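Local coordinates for protein aminoglycoside phosphotransferase (Streptomyces rimosus, PDB 6FUC) that probably transfers a phosphate group from ATP to the 3''-hydroxyl of streptomycin, a modification that confers resistance to this antibiotic, at residues A[190-196]-A[206-210]; A[224-230]-A[260-264]; A[125-130]-A[212-216]. All blocks are in the same frame, centred on the assembly; numbering follows the deposited sequence.

In the fold
All three contacts lie in the part of the kinase-like fold that follows the N-terminal five-stranded sheet. Interaction 1 lies nearest the centre of the chain, its centre about 6 Å from that of the chain, and joins the two loops probably used for metal and phosphate chemistry. Interaction 2, its centre about 14 Å from that of interaction 1, touches it directly: Leu192 N probably donates to Thr228 OG1 over 3.0 Å, and Leu192 packs on Leu225. The centre of interaction 3 is about 16 Å from that of interaction 1, and it continues the second segment of interaction 1 after one residue. Interactions 2 and 3, about 19 Å apart between centres, do not touch, but strand 214-216 leads into helix 219-233.

Interaction 1: A[190-196]-A[206-210]; sequences LCLPNII and GFIDL
Asn194 and Asp209 meet through their oxygens, with OD1 of Asn194 only 3.1 Å from OD2 of Asp209. Both atoms are acceptors, so no hydrogen bond joins them. The side chains cross at about a right angle, amide and carboxylate planes standing 86° apart, and OD1 of Asn194 also comes within 3.4 Å of CB of Asp209. The other end of the amide is held by Asp189: ND2 donates to its carbonyl, which fixes the rotation of the group and turns OD1 towards the carboxylate. These two residues belong to the HGDxxxxN and IDxGR sequences of the aminoglycoside phosphotransferases, counterparts of the kinase catalytic loop and DFG motif. In kinase relatives this Asn-Asp pair binds magnesium, and the close approach of the two oxygens is consistent with such a site here. Behind the pair the backbones become an antiparallel hairpin. Ile208 N donates to Asn194 O at 3.0 Å, and Ile196 N reaches Gly206 O over 2.9 Å, with a longer return bond of 3.3 Å from Gly206 N to Ile196 O. Asn194 O additionally receives the CA-H of Phe207 and lies at the edge of its ring. Ile208 holds CG1 between its backbone N and carbonyl carbon (chi1 64°), which lays that branch against Asn194 CA while CG2 meets Ile196 CG1 at 3.9 Å. Ile195 and Phe207, a non-hydrogen-bonded pair, send their side chains to the other face of the hairpin, side by side. There Leu190 CD1 approaches Phe207 CE1 obliquely at 4.0 Å. Farther out, helix 100-117 covers this face through Ile110 and Ala113, and His187 NE2 bonds the carbonyl of Ile208.

Interaction 2: A[224-230]-A[260-264]; sequences LLFATAR and ERFYL
Leu224 starts the contact loosely, its CD2 methyl lying 4.4 Å from CD1 of Leu264. Two residues on, Phe226 points at helix 257-266 and offers its ring edge to Glu260: OE2 sits 3.5 Å from CD2, near the ring plane, with the carboxylate turned 72° against the ring. Phe247 makes an edge-to-face stack with the same ring. Ala227 marks the tightest point, where CB is pressed to 3.4 Å from CD1 of Leu264, closer than usual for two methyls; the leucine CG stands anti to its backbone N (chi1 -174°), which carries this branch across to the alanine. Here helix 219-233 and helix 257-266, both in the helical C-terminal lobe of the kinase-like fold, cross nearly perpendicularly, their local axes 10.2 Å apart at -78°, so contact is confined to a small patch. Arg230 closes the segment. In one of its two modelled conformers the chain folds back at chi3 and lays a guanidinium face over Phe226 O and Ala227 CA, while NH1 forms a long salt bridge of 3.6 Å to Glu260 OE2. A water accepts from Arg230 NH2 and donates to Glu260 OE2 over 2.7 Å. Both charges have further partners: Glu244 pairs with Arg230 NH1, and Arg257 with OE1 of Glu260.

Interaction 3: A[125-130]-A[212-216]; sequences CPFTRE and RLGRA
Thr128 and Gly214 bring their backbones to within 4.0 Å between CA atoms, an approach made possible because Gly214 has no side chain to stand between them. On either side of Thr128 the chains are tied: Arg215 N donates to Phe127 O at 3.0 Å, and Arg129 N to Arg215 O at 2.9 Å. This single bridge attaches the segment before helix 131-143 to strand 214-216, whose backbone also pairs with strand 184-186. The buried flank is close-packed. Arg129 turns CG into the space between its backbone N and carbonyl carbon (chi1 59°), placing CG against the carbonyl of Arg212 at 3.2 Å and bringing NE near Ala216 CB; its NH1 then bonds the carbonyl of Gly188, in the HGD sequence that corresponds to the kinase catalytic loop. Apolar contacts on Leu213 are looser and less certain, since that residue has two modelled conformers; in one, its CD2 lies 3.8 Å from Phe127 CD2 and near Cys125 SG. The looser, more hydrated side is around Arg215. Thr128 CG2 rests over one guanidinium face, 3.3 Å from NH2, while Glu130 OE2 meets NE at the edge over 3.0 Å. That salt bridge is in plane for the guanidinium but reaches the carboxylate from above its plane, the two groups being 53° apart. Waters link Arg215 NH2 to Cys125 O and to Glu130 OE1, and NH1 is hydrogen-bonded to Pro122 O. Glu130 is also the N-cap residue of helix 131-143, so its bridge to Arg215 joins the helix start to strand 214-216. The Glu130 carboxylate probably offsets the Arg215 charge, while Pro122 O and the waters solvate its N-H groups.

Interaction 1: A[190-196]-A[206-210]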
loop_
_atom_site.group_PDB
_atom_site.type_symbol
_atom_site.label_atom_id
_atom_site.label_comp_id
_atom_site.label_asym_id
_atom_site.label_seq_id
_atom_site.Cartn_x
_atom_site.Cartn_y
_atom_site.Cartn_z
ATOM N N LEU A 190 -1.374 -0.665 -3.167
ATOM C CA LEU A 190 -0.494 -0.953 -4.351
ATOM C C LEU A 190 -0.334 0.311 -5.194
ATOM O O LEU A 190 -0.547 0.297 -6.414
ATOM C CB LEU A 190 -0.963 -2.143 -5.117
ATOM C CG LEU A 190 0.087 -2.711 -6.111
ATOM C CD1 LEU A 190 1.277 -3.322 -5.353
ATOM C CD2 LEU A 190 -0.553 -3.737 -7.018
ATOM N N CYS A 191 0.089 1.406 -4.556
ATOM C CA CYS A 191 0.548 2.566 -5.283
ATOM C C CYS A 191 1.986 2.349 -5.702
ATOM O O CYS A 191 2.753 1.602 -5.050
ATOM C CB CYS A 191 0.418 3.779 -4.415
ATOM S SG CYS A 191 1.120 3.716 -2.832
ATOM N N LEU A 192 2.452 3.082 -6.717
ATOM C CA LEU A 192 3.834 2.921 -7.207
ATOM C C LEU A 192 4.948 3.013 -6.170
ATOM O O LEU A 192 5.915 2.277 -6.289
ATOM C CB LEU A 192 4.146 3.913 -8.334
ATOM C CG LEU A 192 3.474 3.685 -9.663
ATOM C CD1 LEU A 192 3.987 4.720 -10.645
ATOM C CD2 LEU A 192 3.712 2.280 -10.211
ATOM N N PRO A 193 4.837 3.874 -5.138
ATOM C CA PRO A 193 5.909 3.933 -4.169
ATOM C C PRO A 193 6.185 2.603 -3.492
ATOM O O PRO A 193 7.274 2.421 -2.933
ATOM C CB PRO A 193 5.425 4.976 -3.134
ATOM C CG PRO A 193 4.597 5.916 -3.992
ATOM C CD PRO A 193 3.876 4.991 -4.927
ATOM N N ASN A 194 5.190 1.731 -3.445
ATOM C CA ASN A 194 5.287 0.482 -2.676
ATOM C C ASN A 194 5.791 -0.691 -3.482
ATOM O O ASN A 194 5.845 -1.828 -2.971
ATOM C CB ASN A 194 4.000 0.222 -1.924
ATOM C CG ASN A 194 3.731 1.266 -0.904
ATOM O OD1 ASN A 194 4.670 1.890 -0.375
ATOM N ND2 ASN A 194 2.474 1.434 -0.515
ATOM N N ILE A 195 6.191 -0.438 -4.721
ATOM C CA ILE A 195 6.777 -1.473 -5.610
ATOM C C ILE A 195 8.223 -1.020 -5.837
ATOM O O ILE A 195 8.456 0.042 -6.377
ATOM C CB ILE A 195 6.015 -1.578 -6.934
ATOM C CG1 ILE A 195 4.519 -1.837 -6.693
ATOM C CG2 ILE A 195 6.673 -2.605 -7.796
ATOM C CD1 ILE A 195 3.720 -1.760 -7.927
ATOM N N ILE A 196 9.174 -1.849 -5.418
ATOM C CA ILE A 196 10.595 -1.521 -5.560
ATOM C C ILE A 196 11.103 -2.257 -6.794
ATOM O O ILE A 196 10.897 -3.476 -6.924
ATOM C CB ILE A 196 11.395 -1.907 -4.334
ATOM C CG1 ILE A 196 10.786 -1.301 -3.065
ATOM C CG2 ILE A 196 12.847 -1.437 -4.502
ATOM C CD1 ILE A 196 10.571 0.199 -3.042
ATOM N N GLY A 206 10.867 -6.116 -4.974
ATOM C CA GLY A 206 9.984 -6.551 -3.889
ATOM C C GLY A 206 8.945 -5.510 -3.634
ATOM O O GLY A 206 8.943 -4.440 -4.235
ATOM N N PHE A 207 8.047 -5.849 -2.723
ATOM C CA PHE A 207 6.985 -4.957 -2.267
ATOM C C PHE A 207 7.307 -4.453 -0.853
ATOM O O PHE A 207 7.913 -5.196 -0.084
ATOM C CB PHE A 207 5.666 -5.707 -2.226
ATOM C CG PHE A 207 5.225 -6.241 -3.557
ATOM C CD1 PHE A 207 4.676 -5.421 -4.500
ATOM C CD2 PHE A 207 5.405 -7.572 -3.889
ATOM C CE1 PHE A 207 4.269 -5.901 -5.743
ATOM C CE2 PHE A 207 5.001 -8.060 -5.144
ATOM C CZ PHE A 207 4.412 -7.200 -6.027
ATOM N N ILE A 208 6.876 -3.235 -0.542
ATOM C CA ILE A 208 7.018 -2.689 0.786
ATOM C C ILE A 208 5.667 -2.156 1.291
ATOM O O ILE A 208 4.695 -2.141 0.535
ATOM C CB ILE A 208 8.109 -1.602 0.844
ATOM C CG1 ILE A 208 7.738 -0.384 -0.021
ATOM C CG2 ILE A 208 9.471 -2.158 0.495
ATOM C CD1 ILE A 208 8.517 0.866 0.315
ATOM N N ASP A 209 5.635 -1.734 2.537
ATOM C CA ASP A 209 4.462 -1.066 3.119
ATOM C C ASP A 209 3.214 -1.953 3.022
ATOM O O ASP A 209 2.176 -1.623 2.450
ATOM C CB ASP A 209 4.289 0.348 2.599
ATOM C CG ASP A 209 5.430 1.265 3.157
ATOM O OD1 ASP A 209 6.144 0.911 4.111
ATOM O OD2 ASP A 209 5.640 2.348 2.584
ATOM N N LEU A 210 3.367 -3.122 3.691
ATOM C CA LEU A 210 2.427 -4.243 3.633
ATOM C C LEU A 210 1.387 -4.265 4.703
ATOM O O LEU A 210 0.722 -5.275 4.921
ATOM C CB LEU A 210 3.250 -5.538 3.625
ATOM C CG LEU A 210 4.126 -5.760 2.424
ATOM C CD1 LEU A 210 5.242 -6.725 2.684
ATOM C CD2 LEU A 210 3.310 -6.230 1.258
#

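Interaction 2: A[224-230]-A[260-264]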
loop_
_atom_site.group_PDB
_atom_site.type_symbol
_atom_site.label_atom_id
_atom_site.label_comp_id
_atom_site.label_asym_id
_atom_site.label_seq_id
_atom_site.Cartn_x
_atom_site.Cartn_y
_atom_site.Cartn_z
ATOM N N LEU A 224 -5.237 1.437 -7.652
ATOM C CA LEU A 224 -4.167 2.341 -7.158
ATOM C C LEU A 224 -2.941 2.279 -8.034
ATOM O O LEU A 224 -2.309 3.293 -8.295
ATOM C CB LEU A 224 -3.805 1.991 -5.720
ATOM C CG LEU A 224 -4.911 2.016 -4.676
ATOM C CD1 LEU A 224 -4.353 1.797 -3.320
ATOM C CD2 LEU A 224 -5.947 3.048 -4.818
ATOM N N LEU A 225 -2.612 1.094 -8.507
ATOM C CA LEU A 225 -1.474 0.930 -9.392
ATOM C C LEU A 225 -1.716 1.726 -10.690
ATOM O O LEU A 225 -0.850 2.481 -11.133
ATOM C CB LEU A 225 -1.252 -0.510 -9.667
ATOM C CG LEU A 225 -0.148 -0.783 -10.689
ATOM C CD1 LEU A 225 1.214 -0.219 -10.380
ATOM C CD2 LEU A 225 -0.051 -2.262 -10.889
ATOM N N PHE A 226 -2.888 1.560 -11.283
ATOM C CA PHE A 226 -3.155 2.232 -12.530
ATOM C C PHE A 226 -3.206 3.733 -12.340
ATOM O O PHE A 226 -2.662 4.470 -13.211
ATOM C CB PHE A 226 -4.458 1.759 -13.143
ATOM C CG PHE A 226 -4.470 0.344 -13.610
ATOM C CD1 PHE A 226 -3.321 -0.353 -13.798
ATOM C CD2 PHE A 226 -5.677 -0.269 -13.966
ATOM C CE1 PHE A 226 -3.330 -1.644 -14.278
ATOM C CE2 PHE A 226 -5.706 -1.547 -14.429
ATOM C CZ PHE A 226 -4.530 -2.271 -14.611
ATOM N N ALA A 227 -3.854 4.224 -11.294
ATOM C CA ALA A 227 -3.966 5.694 -11.129
ATOM C C ALA A 227 -2.606 6.299 -10.885
ATOM O O ALA A 227 -2.296 7.349 -11.421
ATOM C CB ALA A 227 -4.902 5.963 -9.965
ATOM N N THR A 228 -1.771 5.655 -10.070
ATOM C CA THR A 228 -0.454 6.234 -9.810
ATOM C C THR A 228 0.461 6.125 -11.015
ATOM O O THR A 228 1.233 7.027 -11.312
ATOM C CB THR A 228 0.151 5.734 -8.513
ATOM O OG1 THR A 228 0.319 4.291 -8.521
ATOM C CG2 THR A 228 -0.662 6.146 -7.333
ATOM N N ALA A 229 0.335 5.082 -11.799
ATOM C CA ALA A 229 1.115 5.032 -13.036
ATOM C C ALA A 229 0.666 6.059 -14.070
ATOM O O ALA A 229 1.519 6.515 -14.818
ATOM C CB ALA A 229 0.951 3.682 -13.676
ATOM N N ARG A 230 -0.600 6.422 -14.090
ATOM C CA ARG A 230 -1.058 7.457 -15.016
ATOM C C ARG A 230 -0.324 8.759 -14.791
ATOM O O ARG A 230 -0.088 9.497 -15.735
ATOM C CB ARG A 230 -2.586 7.679 -14.915
ATOM C CG ARG A 230 -3.448 6.624 -15.604
ATOM C CD ARG A 230 -4.965 6.851 -15.716
ATOM N NE ARG A 230 -5.738 6.913 -14.470
ATOM C CZ ARG A 230 -6.312 5.861 -13.861
ATOM N NH1 ARG A 230 -6.151 4.625 -14.344
ATOM N NH2 ARG A 230 -7.031 6.024 -12.744
ATOM N N GLU A 260 -13.150 -0.674 -10.858
ATOM C CA GLU A 260 -11.886 -0.002 -10.639
ATOM C C GLU A 260 -12.093 1.371 -9.967
ATOM O O GLU A 260 -11.425 1.736 -9.012
ATOM C CB GLU A 260 -11.146 0.119 -11.937
ATOM C CG GLU A 260 -9.782 0.797 -11.836
ATOM C CD GLU A 260 -9.154 1.146 -13.160
ATOM O OE1 GLU A 260 -9.569 0.629 -14.222
ATOM O OE2 GLU A 260 -8.221 1.964 -13.207
ATOM N N ARG A 261 -13.016 2.136 -10.565
ATOM C CA ARG A 261 -13.263 3.489 -10.072
ATOM C C ARG A 261 -13.801 3.493 -8.641
ATOM O O ARG A 261 -13.523 4.398 -7.872
ATOM C CB ARG A 261 -14.190 4.222 -11.069
ATOM C CG ARG A 261 -13.501 4.951 -12.203
ATOM C CD ARG A 261 -14.523 5.737 -13.043
ATOM N NE ARG A 261 -15.299 6.636 -12.181
ATOM C CZ ARG A 261 -16.576 6.472 -11.838
ATOM N NH1 ARG A 261 -17.268 5.432 -12.298
ATOM N NH2 ARG A 261 -17.162 7.360 -11.035
ATOM N N PHE A 262 -14.645 2.491 -8.313
ATOM C CA PHE A 262 -15.165 2.390 -6.964
ATOM C C PHE A 262 -13.971 2.322 -5.988
ATOM O O PHE A 262 -13.970 3.012 -4.971
ATOM C CB PHE A 262 -16.046 1.149 -6.855
ATOM C CG PHE A 262 -16.579 0.854 -5.494
ATOM C CD1 PHE A 262 -17.739 1.410 -5.017
ATOM C CD2 PHE A 262 -15.860 0.048 -4.635
ATOM C CE1 PHE A 262 -18.197 1.137 -3.726
ATOM C CE2 PHE A 262 -16.305 -0.216 -3.348
ATOM C CZ PHE A 262 -17.486 0.311 -2.920
ATOM N N TYR A 263 -13.016 1.423 -6.246
ATOM C CA TYR A 263 -11.872 1.322 -5.320
ATOM C C TYR A 263 -10.972 2.543 -5.344
ATOM O O TYR A 263 -10.442 2.929 -4.294
ATOM C CB TYR A 263 -11.091 0.007 -5.588
ATOM C CG TYR A 263 -11.851 -1.170 -5.073
ATOM C CD1 TYR A 263 -11.896 -1.438 -3.702
ATOM C CD2 TYR A 263 -12.597 -1.997 -5.905
ATOM C CE1 TYR A 263 -12.665 -2.472 -3.193
ATOM C CE2 TYR A 263 -13.347 -3.050 -5.399
ATOM C CZ TYR A 263 -13.415 -3.282 -4.062
ATOM O OH TYR A 263 -14.151 -4.271 -3.497
ATOM N N LEU A 264 -10.785 3.152 -6.511
ATOM C CA LEU A 264 -10.028 4.397 -6.582
ATOM C C LEU A 264 -10.611 5.453 -5.668
ATOM O O LEU A 264 -9.899 6.166 -5.008
ATOM C CB LEU A 264 -9.977 4.906 -8.017
ATOM C CG LEU A 264 -9.085 6.133 -8.192
ATOM C CD1 LEU A 264 -7.600 5.844 -7.852
ATOM C CD2 LEU A 264 -9.240 6.645 -9.600
HETATM O O HOH W 1 -7.679 3.690 -11.221
#

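Interaction 3: A[125-130]-A[212-216]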
loop_
_atom_site.group_PDB
_atom_site.type_symbol
_atom_site.label_atom_id
_atom_site.label_comp_id
_atom_site.label_asym_id
_atom_site.label_seq_id
_atom_site.Cartn_x
_atom_site.Cartn_y
_atom_site.Cartn_z
ATOM N N CYS A 125 -5.002 -17.254 3.553
ATOM C CA CYS A 125 -4.377 -16.038 4.081
ATOM C C CYS A 125 -4.932 -15.759 5.446
ATOM O O CYS A 125 -6.120 -15.709 5.615
ATOM C CB CYS A 125 -4.673 -14.862 3.146
ATOM S SG CYS A 125 -3.796 -13.369 3.578
ATOM N N PRO A 126 -4.083 -15.466 6.443
ATOM C CA PRO A 126 -4.593 -15.086 7.753
ATOM C C PRO A 126 -5.272 -13.725 7.796
ATOM O O PRO A 126 -5.955 -13.396 8.777
ATOM C CB PRO A 126 -3.268 -14.954 8.623
ATOM C CG PRO A 126 -2.339 -15.816 7.937
ATOM C CD PRO A 126 -2.602 -15.694 6.489
ATOM N N PHE A 127 -5.044 -12.930 6.767
ATOM C CA PHE A 127 -5.350 -11.483 6.819
ATOM C C PHE A 127 -6.416 -11.133 5.791
ATOM O O PHE A 127 -6.481 -11.711 4.696
ATOM C CB PHE A 127 -4.081 -10.707 6.479
ATOM C CG PHE A 127 -2.913 -11.123 7.325
ATOM C CD1 PHE A 127 -2.864 -10.823 8.634
ATOM C CD2 PHE A 127 -1.892 -11.858 6.776
ATOM C CE1 PHE A 127 -1.801 -11.219 9.438
ATOM C CE2 PHE A 127 -0.826 -12.268 7.553
ATOM C CZ PHE A 127 -0.778 -11.972 8.896
ATOM N N THR A 128 -7.204 -10.122 6.159
ATOM C CA THR A 128 -8.228 -9.586 5.284
ATOM C C THR A 128 -8.144 -8.066 5.197
ATOM O O THR A 128 -7.808 -7.398 6.165
ATOM C CB THR A 128 -9.614 -10.008 5.736
ATOM O OG1 THR A 128 -9.942 -9.364 6.982
ATOM C CG2 THR A 128 -9.782 -11.488 5.775
ATOM N N ARG A 129 -8.526 -7.543 4.041
ATOM C CA ARG A 129 -8.823 -6.091 3.901
ATOM C C ARG A 129 -10.056 -5.989 3.002
ATOM O O ARG A 129 -10.109 -5.270 2.022
ATOM C CB ARG A 129 -7.644 -5.270 3.366
ATOM C CG ARG A 129 -7.106 -5.668 2.032
ATOM C CD ARG A 129 -6.760 -4.472 1.191
ATOM N NE ARG A 129 -8.011 -3.745 0.861
ATOM C CZ ARG A 129 -8.074 -2.555 0.273
ATOM N NH1 ARG A 129 -7.013 -1.816 -0.024
ATOM N NH2 ARG A 129 -9.266 -2.129 -0.121
ATOM N N GLU A 130 -11.083 -6.766 3.359
ATOM C CA GLU A 130 -12.258 -6.904 2.564
ATOM C C GLU A 130 -13.130 -5.652 2.677
ATOM O O GLU A 130 -12.937 -4.801 3.561
ATOM C CB GLU A 130 -13.016 -8.203 2.885
ATOM C CG GLU A 130 -12.297 -9.438 2.393
ATOM C CD GLU A 130 -12.665 -10.693 3.078
ATOM O OE1 GLU A 130 -13.175 -10.638 4.268
ATOM O OE2 GLU A 130 -12.435 -11.782 2.500
ATOM N N ARG A 212 -1.619 -3.288 5.003
ATOM C CA ARG A 212 -2.993 -3.598 4.604
ATOM C C ARG A 212 -3.104 -4.900 3.841
ATOM O O ARG A 212 -4.178 -5.161 3.278
ATOM C CB ARG A 212 -3.612 -2.422 3.848
ATOM C CG ARG A 212 -3.869 -1.254 4.733
ATOM C CD ARG A 212 -4.506 -0.098 3.945
ATOM N NE ARG A 212 -4.933 0.942 4.845
ATOM C CZ ARG A 212 -5.872 1.832 4.526
ATOM N NH1 ARG A 212 -6.404 1.847 3.338
ATOM N NH2 ARG A 212 -6.249 2.724 5.432
ATOM N N LEU A 213 -2.081 -5.708 3.790
ATOM C CA LEU A 213 -2.119 -6.969 3.030
ATOM C C LEU A 213 -3.323 -7.799 3.487
ATOM O O LEU A 213 -3.623 -7.908 4.681
ATOM C CB LEU A 213 -0.822 -7.701 3.281
ATOM C CG LEU A 213 -0.694 -9.067 2.642
ATOM C CD1 LEU A 213 0.612 -9.319 1.919
ATOM C CD2 LEU A 213 -1.177 -10.145 3.414
ATOM N N GLY A 214 -3.995 -8.436 2.525
ATOM C CA GLY A 214 -5.056 -9.362 2.888
ATOM C C GLY A 214 -6.004 -9.582 1.771
ATOM O O GLY A 214 -5.946 -8.909 0.721
ATOM N N ARG A 215 -6.970 -10.487 1.986
ATOM C CA ARG A 215 -8.003 -10.745 1.010
ATOM C C ARG A 215 -8.730 -9.465 0.633
ATOM O O ARG A 215 -9.152 -8.694 1.506
ATOM C CB ARG A 215 -9.067 -11.677 1.604
ATOM C CG ARG A 215 -8.632 -13.117 1.708
ATOM C CD ARG A 215 -9.796 -14.053 1.919
ATOM N NE ARG A 215 -10.459 -13.958 3.201
ATOM C CZ ARG A 215 -10.074 -14.645 4.276
ATOM N NH1 ARG A 215 -8.977 -15.385 4.207
ATOM N NH2 ARG A 215 -10.751 -14.584 5.400
ATOM N N ALA A 216 -9.011 -9.315 -0.674
ATOM C CA ALA A 216 -9.847 -8.284 -1.197
ATOM C C ALA A 216 -10.057 -8.544 -2.691
ATOM O O ALA A 216 -9.434 -9.421 -3.286
ATOM C CB ALA A 216 -9.260 -6.887 -0.977
HETATM O O HOH W 2 -8.694 -15.908 7.237
HETATM O O HOH W 3 -5.664 -5.756 6.034
HETATM O O HOH W 4 -13.241 -13.132 5.301
#